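PDB 2JHP: VP4 CORE protein from Bluetongue virus, which acts as the multifunctional RNA-capping enzyme of the viral core, binding guanine and S-adenosyl-L-homocysteine. Local coordinates for residues R453-I467 with L559-W571. Residues are numbered along the deposited sequence; the frame is centred on the assembly and turned at random.
Sequences RSTVMLNGSYRDIRI and LMSGAYVTDLFWW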
ATOM      1  N   ARG A 453      -9.452  -3.033  19.697  1.00  7.58           N
ATOM      2  CA  ARG A 453     -10.546  -2.366  18.961  1.00 15.09           C
ATOM      3  C   ARG A 453     -11.303  -1.300  19.745  1.00 19.99           C
ATOM      4  O   ARG A 453     -11.597  -0.227  19.219  1.00 22.29           O
ATOM      5  CB  ARG A 453     -11.558  -3.380  18.449  1.00 14.42           C
ATOM      6  CG  ARG A 453     -11.079  -4.191  17.275  1.00 12.84           C
ATOM      7  CD  ARG A 453     -12.219  -4.982  16.722  1.00 34.29           C
ATOM      8  NE  ARG A 453     -11.802  -5.749  15.568  1.00 18.52           N
ATOM      9  CZ  ARG A 453     -11.255  -6.963  15.625  1.00 10.40           C
ATOM     10  NH1 ARG A 453     -10.903  -7.570  14.500  1.00 12.47           N
ATOM     11  NH2 ARG A 453     -11.063  -7.559  16.800  1.00 16.74           N
ATOM     12  N   SER A 454     -11.632  -1.605  20.994  1.00 18.46           N
ATOM     13  CA  SER A 454     -12.412  -0.695  21.819  1.00 20.59           C
ATOM     14  C   SER A 454     -11.610   0.555  22.132  1.00 16.67           C
ATOM     15  O   SER A 454     -12.162   1.649  22.191  1.00 25.06           O
ATOM     16  CB  SER A 454     -12.886  -1.378  23.101  1.00 21.22           C
ATOM     17  OG  SER A 454     -11.797  -1.702  23.948  1.00 17.19           O
ATOM     18  N   THR A 455     -10.303   0.394  22.309  1.00 15.44           N
ATOM     19  CA  THR A 455      -9.413   1.534  22.526  1.00 20.59           C
ATOM     20  C   THR A 455      -9.355   2.422  21.270  1.00 16.34           C
ATOM     21  O   THR A 455      -9.376   3.651  21.366  1.00 22.55           O
ATOM     22  CB  THR A 455      -7.999   1.066  22.951  1.00 26.35           C
ATOM     23  OG1 THR A 455      -8.119   0.100  23.998  1.00 14.82           O
ATOM     24  CG2 THR A 455      -7.175   2.227  23.471  1.00 -8.50           C
ATOM     25  N   VAL A 456      -9.299   1.781  20.104  1.00 16.80           N
ATOM     26  CA  VAL A 456      -9.269   2.475  18.823  1.00 13.08           C
ATOM     27  C   VAL A 456     -10.519   3.329  18.698  1.00 15.59           C
ATOM     28  O   VAL A 456     -10.421   4.540  18.500  1.00 14.98           O
ATOM     29  CB  VAL A 456      -9.188   1.482  17.615  1.00 15.54           C
ATOM     30  CG1 VAL A 456      -9.209   2.236  16.301  1.00 20.56           C
ATOM     31  CG2 VAL A 456      -7.954   0.617  17.698  1.00 18.80           C
ATOM     32  N   MET A 457     -11.683   2.690  18.827  1.00 20.85           N
ATOM     33  CA  MET A 457     -12.977   3.367  18.833  1.00 18.05           C
ATOM     34  C   MET A 457     -13.035   4.581  19.764  1.00 17.11           C
ATOM     35  O   MET A 457     -13.493   5.664  19.372  1.00 22.00           O
ATOM     36  CB  MET A 457     -14.066   2.389  19.247  1.00 17.06           C
ATOM     37  CG  MET A 457     -14.577   1.520  18.132  1.00 12.65           C
ATOM     38  SD  MET A 457     -15.893   0.436  18.689  1.00 16.36           S
ATOM     39  CE  MET A 457     -17.228   1.583  18.973  1.00  6.22           C
ATOM     40  N   LEU A 458     -12.566   4.397  20.991  1.00 15.14           N
ATOM     41  CA  LEU A 458     -12.651   5.436  22.012  1.00 19.53           C
ATOM     42  C   LEU A 458     -11.666   6.599  21.810  1.00 25.19           C
ATOM     43  O   LEU A 458     -11.942   7.727  22.216  1.00 22.44           O
ATOM     44  CB  LEU A 458     -12.541   4.823  23.417  1.00 10.47           C
ATOM     45  CG  LEU A 458     -13.713   3.897  23.779  1.00 19.49           C
ATOM     46  CD1 LEU A 458     -13.375   2.890  24.858  1.00 23.13           C
ATOM     47  CD2 LEU A 458     -14.923   4.708  24.184  1.00 -7.47           C
ATOM     48  N   ASN A 459     -10.529   6.323  21.178  1.00 33.51           N
ATOM     49  CA  ASN A 459      -9.497   7.332  20.949  1.00 39.55           C
ATOM     50  C   ASN A 459      -9.568   7.951  19.571  1.00 33.66           C
ATOM     51  O   ASN A 459      -9.270   9.126  19.404  1.00 28.61           O
ATOM     52  CB  ASN A 459      -8.109   6.718  21.107  1.00 35.67           C
ATOM     53  CG  ASN A 459      -7.813   6.290  22.521  1.00 22.03           C
ATOM     54  OD1 ASN A 459      -8.632   6.455  23.425  1.00 31.36           O
ATOM     55  ND2 ASN A 459      -6.624   5.729  22.722  1.00 24.81           N
ATOM     56  N   GLY A 460      -9.943   7.139  18.589  1.00 16.00           N
ATOM     57  CA  GLY A 460      -9.865   7.507  17.178  1.00 19.50           C
ATOM     58  C   GLY A 460     -10.909   8.489  16.690  1.00 21.16           C
ATOM     59  O   GLY A 460     -10.625   9.297  15.810  1.00 19.43           O
ATOM     60  N   SER A 461     -12.111   8.421  17.259  1.00 23.15           N
ATOM     61  CA  SER A 461     -13.251   9.174  16.747  1.00 16.82           C
ATOM     62  C   SER A 461     -13.281  10.637  17.181  1.00 24.32           C
ATOM     63  O   SER A 461     -13.340  10.943  18.376  1.00 27.11           O
ATOM     64  CB  SER A 461     -14.560   8.497  17.132  1.00 -5.03           C
ATOM     65  OG  SER A 461     -15.679   9.230  16.662  1.00 19.66           O
ATOM     66  N   TYR A 462     -13.235  11.529  16.194  1.00 35.33           N
ATOM     67  CA  TYR A 462     -13.389  12.963  16.436  1.00 21.84           C
ATOM     68  C   TYR A 462     -14.416  13.552  15.492  1.00 23.99           C
ATOM     69  O   TYR A 462     -14.790  12.946  14.489  1.00  6.76           O
ATOM     70  CB  TYR A 462     -12.063  13.708  16.264  1.00 26.29           C
ATOM     71  CG  TYR A 462     -11.005  13.333  17.272  1.00 22.69           C
ATOM     72  CD1 TYR A 462     -10.161  12.240  17.047  1.00 17.01           C
ATOM     73  CD2 TYR A 462     -10.836  14.076  18.451  1.00-13.26           C
ATOM     74  CE1 TYR A 462      -9.183  11.884  17.964  1.00 38.30           C
ATOM     75  CE2 TYR A 462      -9.846  13.720  19.388  1.00 -5.91           C
ATOM     76  CZ  TYR A 462      -9.032  12.617  19.127  1.00  8.95           C
ATOM     77  OH  TYR A 462      -8.057  12.253  20.019  1.00 30.52           O
ATOM     78  N   ARG A 463     -14.866  14.751  15.821  1.00 14.52           N
ATOM     79  CA  ARG A 463     -15.730  15.516  14.947  1.00  2.45           C
ATOM     80  C   ARG A 463     -15.269  15.347  13.485  1.00  7.13           C
ATOM     81  O   ARG A 463     -16.033  14.892  12.632  1.00 11.58           O
ATOM     82  CB  ARG A 463     -15.690  16.971  15.407  1.00 -5.00           C
ATOM     83  CG  ARG A 463     -16.832  17.867  14.980  1.00 22.59           C
ATOM     84  CD  ARG A 463     -16.530  19.309  15.400  1.00 26.78           C
ATOM     85  NE  ARG A 463     -15.316  19.833  14.759  1.00 87.60           N
ATOM     86  CZ  ARG A 463     -14.121  19.949  15.344  1.00 57.46           C
ATOM     87  NH1 ARG A 463     -13.949  19.595  16.615  1.00 45.10           N
ATOM     88  NH2 ARG A 463     -13.091  20.432  14.656  1.00 29.46           N
ATOM     89  N   ASP A 464     -13.999  15.650  13.218  1.00  2.15           N
ATOM     90  CA  ASP A 464     -13.433  15.542  11.863  1.00 10.48           C
ATOM     91  C   ASP A 464     -12.789  14.208  11.515  1.00  8.27           C
ATOM     92  O   ASP A 464     -12.438  13.982  10.355  1.00 12.88           O
ATOM     93  CB  ASP A 464     -12.424  16.664  11.603  1.00 -6.60           C
ATOM     94  CG  ASP A 464     -13.075  18.049  11.579  1.00 25.66           C
ATOM     95  OD1 ASP A 464     -14.315  18.140  11.404  1.00 87.34           O
ATOM     96  OD2 ASP A 464     -12.341  19.049  11.737  1.00 72.11           O
ATOM     97  N   ILE A 465     -12.617  13.331  12.503  1.00 10.69           N
ATOM     98  CA  ILE A 465     -11.993  12.030  12.242  1.00 16.82           C
ATOM     99  C   ILE A 465     -12.976  10.878  12.373  1.00 28.13           C
ATOM    100  O   ILE A 465     -13.485  10.583  13.454  1.00 33.51           O
ATOM    101  CB  ILE A 465     -10.720  11.778  13.094  1.00 26.40           C
ATOM    102  CG1 ILE A 465      -9.704  12.912  12.924  1.00 33.64           C
ATOM    103  CG2 ILE A 465     -10.064  10.440  12.703  1.00 23.36           C
ATOM    104  CD1 ILE A 465      -9.034  12.960  11.563  1.00  9.64           C
ATOM    105  N   ARG A 466     -13.226  10.255  11.231  1.00 14.06           N
ATOM    106  CA  ARG A 466     -14.084   9.104  11.084  1.00 11.17           C
ATOM    107  C   ARG A 466     -13.255   7.829  11.349  1.00 15.61           C
ATOM    108  O   ARG A 466     -12.186   7.640  10.773  1.00 14.31           O
ATOM    109  CB  ARG A 466     -14.623   9.118   9.653  1.00 -8.21           C
ATOM    110  CG  ARG A 466     -16.120   8.888   9.473  1.00 19.32           C
ATOM    111  CD  ARG A 466     -16.955  10.124   9.811  1.00 -8.34           C
ATOM    112  NE  ARG A 466     -17.011  10.292  11.263  1.00-12.65           N
ATOM    113  CZ  ARG A 466     -16.504  11.334  11.912  1.00 48.37           C
ATOM    114  NH1 ARG A 466     -16.586  11.390  13.229  1.00-11.86           N
ATOM    115  NH2 ARG A 466     -15.920  12.321  11.250  1.00-13.95           N
ATOM    116  N   ILE A 467     -13.732   6.972  12.245  1.00 10.55           N
ATOM    117  CA  ILE A 467     -12.985   5.773  12.621  1.00 13.02           C
ATOM    118  C   ILE A 467     -13.803   4.507  12.384  1.00 12.50           C
ATOM    119  O   ILE A 467     -14.852   4.305  12.991  1.00 18.67           O
ATOM    120  CB  ILE A 467     -12.425   5.855  14.088  1.00-10.28           C
ATOM    121  CG1 ILE A 467     -11.455   4.700  14.381  1.00 24.03           C
ATOM    122  CG2 ILE A 467     -13.530   5.875  15.116  1.00 27.11           C
ATOM    123  CD1 ILE A 467     -10.091   4.883  13.739  1.00 29.75           C
ATOM    124  N   LEU A 559     -18.471  -2.538  22.527  1.00 22.00           N
ATOM    125  CA  LEU A 559     -17.194  -2.169  23.150  1.00  4.45           C
ATOM    126  C   LEU A 559     -16.478  -3.328  23.878  1.00 15.13           C
ATOM    127  O   LEU A 559     -15.295  -3.620  23.623  1.00 12.94           O
ATOM    128  CB  LEU A 559     -17.401  -1.017  24.124  1.00  6.18           C
ATOM    129  CG  LEU A 559     -17.535   0.378  23.529  1.00 10.89           C
ATOM    130  CD1 LEU A 559     -17.937   1.352  24.629  1.00 41.92           C
ATOM    131  CD2 LEU A 559     -16.237   0.805  22.861  1.00121.53           C
ATOM    132  N   MET A 560     -17.211  -3.987  24.771  1.00  8.97           N
ATOM    133  CA  MET A 560     -16.653  -4.989  25.659  1.00 14.70           C
ATOM    134  C   MET A 560     -16.238  -6.247  24.905  1.00 16.10           C
ATOM    135  O   MET A 560     -15.346  -6.954  25.344  1.00 24.17           O
ATOM    136  CB  MET A 560     -17.663  -5.307  26.759  1.00 13.64           C
ATOM    137  CG  MET A 560     -17.092  -5.995  27.989  1.00 23.86           C
ATOM    138  SD  MET A 560     -16.051  -4.949  29.006  1.00 24.73           S
ATOM    139  CE  MET A 560     -17.252  -3.819  29.682  1.00 36.87           C
ATOM    140  N   SER A 561     -16.862  -6.508  23.760  1.00 20.79           N
ATOM    141  CA  SER A 561     -16.542  -7.697  22.968  1.00 26.09           C
ATOM    142  C   SER A 561     -15.153  -7.646  22.328  1.00 27.15           C
ATOM    143  O   SER A 561     -14.527  -8.689  22.130  1.00 15.47           O
ATOM    144  CB  SER A 561     -17.593  -7.928  21.882  1.00 28.40           C
ATOM    145  OG  SER A 561     -17.574  -6.886  20.926  1.00 25.57           O
ATOM    146  N   GLY A 562     -14.686  -6.442  21.996  1.00 25.36           N
ATOM    147  CA  GLY A 562     -13.423  -6.251  21.286  1.00 12.70           C
ATOM    148  C   GLY A 562     -13.503  -6.747  19.849  1.00 10.54           C
ATOM    149  O   GLY A 562     -12.483  -6.880  19.166  1.00 22.77           O
ATOM    150  N   ALA A 563     -14.724  -7.000  19.391  1.00 17.15           N
ATOM    151  CA  ALA A 563     -14.968  -7.601  18.098  1.00 15.98           C
ATOM    152  C   ALA A 563     -15.285  -6.589  16.986  1.00 11.56           C
ATOM    153  O   ALA A 563     -15.218  -6.934  15.805  1.00 27.35           O
ATOM    154  CB  ALA A 563     -16.079  -8.630  18.218  1.00 15.41           C
ATOM    155  N   TYR A 564     -15.631  -5.351  17.354  1.00 26.00           N
ATOM    156  CA  TYR A 564     -16.045  -4.330  16.363  1.00 15.11           C
ATOM    157  C   TYR A 564     -15.247  -3.035  16.396  1.00 17.67           C
ATOM    158  O   TYR A 564     -14.733  -2.628  17.443  1.00 18.76           O
ATOM    159  CB  TYR A 564     -17.547  -4.009  16.475  1.00  3.83           C
ATOM    160  CG  TYR A 564     -18.394  -5.258  16.530  1.00-10.96           C
ATOM    161  CD1 TYR A 564     -18.862  -5.751  17.751  1.00 58.27           C
ATOM    162  CD2 TYR A 564     -18.676  -5.989  15.366  1.00 -9.34           C
ATOM    163  CE1 TYR A 564     -19.604  -6.909  17.809  1.00 14.58           C
ATOM    164  CE2 TYR A 564     -19.444  -7.163  15.433  1.00-12.09           C
ATOM    165  CZ  TYR A 564     -19.890  -7.602  16.650  1.00 46.74           C
ATOM    166  OH  TYR A 564     -20.630  -8.744  16.687  1.00 22.57           O
ATOM    167  N   VAL A 565     -15.147  -2.411  15.223  1.00 16.60           N
ATOM    168  CA  VAL A 565     -14.659  -1.035  15.098  1.00 16.81           C
ATOM    169  C   VAL A 565     -15.653  -0.214  14.296  1.00 27.28           C
ATOM    170  O   VAL A 565     -15.757  -0.373  13.086  1.00 26.08           O
ATOM    171  CB  VAL A 565     -13.282  -0.954  14.386  1.00 14.30           C
ATOM    172  CG1 VAL A 565     -12.830   0.497  14.282  1.00 11.88           C
ATOM    173  CG2 VAL A 565     -12.239  -1.804  15.111  1.00 13.26           C
ATOM    174  N   THR A 566     -16.393   0.653  14.974  1.00 30.66           N
ATOM    175  CA  THR A 566     -17.260   1.617  14.289  1.00 27.74           C
ATOM    176  C   THR A 566     -17.080   3.017  14.882  1.00 27.64           C
ATOM    177  O   THR A 566     -16.385   3.175  15.887  1.00 14.30           O
ATOM    178  CB  THR A 566     -18.740   1.181  14.318  1.00 27.37           C
ATOM    179  OG1 THR A 566     -19.482   1.935  13.351  1.00 46.55           O
ATOM    180  CG2 THR A 566     -19.350   1.373  15.722  1.00 -4.04           C
ATOM    181  N   ASP A 567     -17.704   4.024  14.262  1.00  4.64           N
ATOM    182  CA  ASP A 567     -17.495   5.433  14.641  1.00 -6.18           C
ATOM    183  C   ASP A 567     -18.482   5.903  15.711  1.00  8.07           C
ATOM    184  O   ASP A 567     -19.669   6.095  15.441  1.00 17.20           O
ATOM    185  CB  ASP A 567     -17.502   6.351  13.403  1.00 -6.81           C
ATOM    186  CG  ASP A 567     -17.014   7.773  13.716  1.00 14.12           C
ATOM    187  OD1 ASP A 567     -15.913   7.922  14.280  1.00 32.95           O
ATOM    188  OD2 ASP A 567     -17.717   8.753  13.385  1.00  5.36           O
ATOM    189  N   LEU A 568     -17.969   6.090  16.924  1.00 18.83           N
ATOM    190  CA  LEU A 568     -18.765   6.576  18.051  1.00  4.09           C
ATOM    191  C   LEU A 568     -19.422   7.923  17.788  1.00 23.03           C
ATOM    192  O   LEU A 568     -20.611   8.093  18.031  1.00  6.94           O
ATOM    193  CB  LEU A 568     -17.924   6.645  19.330  1.00 -5.53           C
ATOM    194  CG  LEU A 568     -17.676   5.320  20.060  1.00  7.81           C
ATOM    195  CD1 LEU A 568     -16.958   5.589  21.372  1.00  3.58           C
ATOM    196  CD2 LEU A 568     -18.979   4.567  20.318  1.00 -7.45           C
ATOM    197  N   PHE A 569     -18.650   8.879  17.288  1.00  6.59           N
ATOM    198  CA  PHE A 569     -19.164  10.236  17.086  1.00 18.86           C
ATOM    199  C   PHE A 569     -20.361  10.244  16.144  1.00  3.44           C
ATOM    200  O   PHE A 569     -21.402  10.787  16.462  1.00 -7.83           O
ATOM    201  CB  PHE A 569     -18.077  11.153  16.535  1.00 24.17           C
ATOM    202  CG  PHE A 569     -18.049  12.492  17.182  1.00-12.98           C
ATOM    203  CD1 PHE A 569     -16.917  12.930  17.864  1.00 40.07           C
ATOM    204  CD2 PHE A 569     -19.161  13.309  17.138  1.00 83.71           C
ATOM    205  CE1 PHE A 569     -16.900  14.172  18.484  1.00 10.28           C
ATOM    206  CE2 PHE A 569     -19.147  14.530  17.741  1.00-12.56           C
ATOM    207  CZ  PHE A 569     -18.016  14.976  18.417  1.00 23.39           C
ATOM    208  N   TRP A 570     -20.195   9.630  14.977  1.00 -6.76           N
ATOM    209  CA  TRP A 570     -21.266   9.500  13.994  1.00  6.82           C
ATOM    210  C   TRP A 570     -22.432   8.665  14.553  1.00 20.11           C
ATOM    211  O   TRP A 570     -23.602   9.018  14.374  1.00  8.86           O
ATOM    212  CB  TRP A 570     -20.672   8.892  12.722  1.00 24.12           C
ATOM    213  CG  TRP A 570     -21.618   8.526  11.646  1.00-11.25           C
ATOM    214  CD1 TRP A 570     -22.948   8.828  11.571  1.00-17.67           C
ATOM    215  CD2 TRP A 570     -21.295   7.825  10.442  1.00 -8.03           C
ATOM    216  NE1 TRP A 570     -23.479   8.334  10.400  1.00 -8.71           N
ATOM    217  CE2 TRP A 570     -22.482   7.712   9.691  1.00 13.14           C
ATOM    218  CE3 TRP A 570     -20.106   7.278   9.923  1.00 -9.30           C
ATOM    219  CZ2 TRP A 570     -22.525   7.068   8.454  1.00  4.13           C
ATOM    220  CZ3 TRP A 570     -20.152   6.631   8.694  1.00  9.14           C
ATOM    221  CH2 TRP A 570     -21.352   6.542   7.972  1.00 -7.87           C
ATOM    222  N   TRP A 571     -22.095   7.580  15.246  1.00  8.38           N
ATOM    223  CA  TRP A 571     -23.092   6.709  15.872  1.00 -7.44           C
ATOM    224  C   TRP A 571     -23.924   7.457  16.925  1.00 11.24           C
ATOM    225  O   TRP A 571     -25.147   7.444  16.862  1.00 17.76           O
ATOM    226  CB  TRP A 571     -22.428   5.460  16.458  1.00 10.06           C
ATOM    227  CG  TRP A 571     -23.360   4.318  16.643  1.00  7.53           C
ATOM    228  CD1 TRP A 571     -23.779   3.438  15.690  1.00 35.29           C
ATOM    229  CD2 TRP A 571     -23.986   3.916  17.866  1.00 -8.30           C
ATOM    230  NE1 TRP A 571     -24.630   2.511  16.240  1.00  8.39           N
ATOM    231  CE2 TRP A 571     -24.781   2.787  17.574  1.00 10.47           C
ATOM    232  CE3 TRP A 571     -23.965   4.411  19.182  1.00 -3.11           C
ATOM    233  CZ2 TRP A 571     -25.548   2.144  18.547  1.00 17.08           C
ATOM    234  CZ3 TRP A 571     -24.722   3.768  20.148  1.00 29.91           C
ATOM    235  CH2 TRP A 571     -25.503   2.650  19.825  1.00 10.73           C
TER
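From Gly562 to Phe569 the chain runs alongside helix 453-460 in the same direction, while 453-467 turns back after its helix and sets strand residue Ile467 beside Asp567, with CA of Arg453 5.4 Å from CA of Gly562 at one end and CA of Ile467 5.0 Å from CA of Asp567 at the other. Strand 466-469 edges a seven-stranded sheet of order 3-2-1-4-5-7-6, the Rossmann-like arrangement of S-adenosylmethionine-dependent methyltransferases, so the contact ties the start of helix 568-576 to that edge. At the Gly562 end, Arg453 lies extended from CG to NE, its CG against Val565 CG2 and Ala563 O over one face of the guanidinium; NH2 donates to Gly562 O at 2.8 Å, in the carbonyl plane. Midway, Met457 bends at chi3 (70°), and its methyl CE meets Leu568 CD2 at 3.7 Å, while SD and CG lie along the backbone of Tyr564 to Thr566. Leu458 CD2 touches the other methyl of Leu568, CD1, at 3.6 Å, and its CD1 faces Leu559 CD2. Tyr622 of helix 612-625 packs on both Leu458 and Leu559.

At the other end, Asp567 is the N-cap of helix 568-576. CG sits anti to the backbone N (chi1 -169°), from where OD2 accepts from Trp570 N. Arg466 forms a salt bridge to Asp567 OD2 side-on, through NE at 2.7 Å and through NH1; the guanidinium and carboxylate planes stand 71° apart. NH1 also bonds Tyr462 O, and NH2 bonds Arg463 O and Glu505 O, so the guanidinium is held at every nitrogen. Phe569 lays one ring face over Arg463 CA, and Phe569 N donates to Ser461 OG. Finally, Asp567 OD1 is taken from opposite faces of the carboxylate, by Ser461 OG at 2.7 Å and Ile467 N at 3.1 Å.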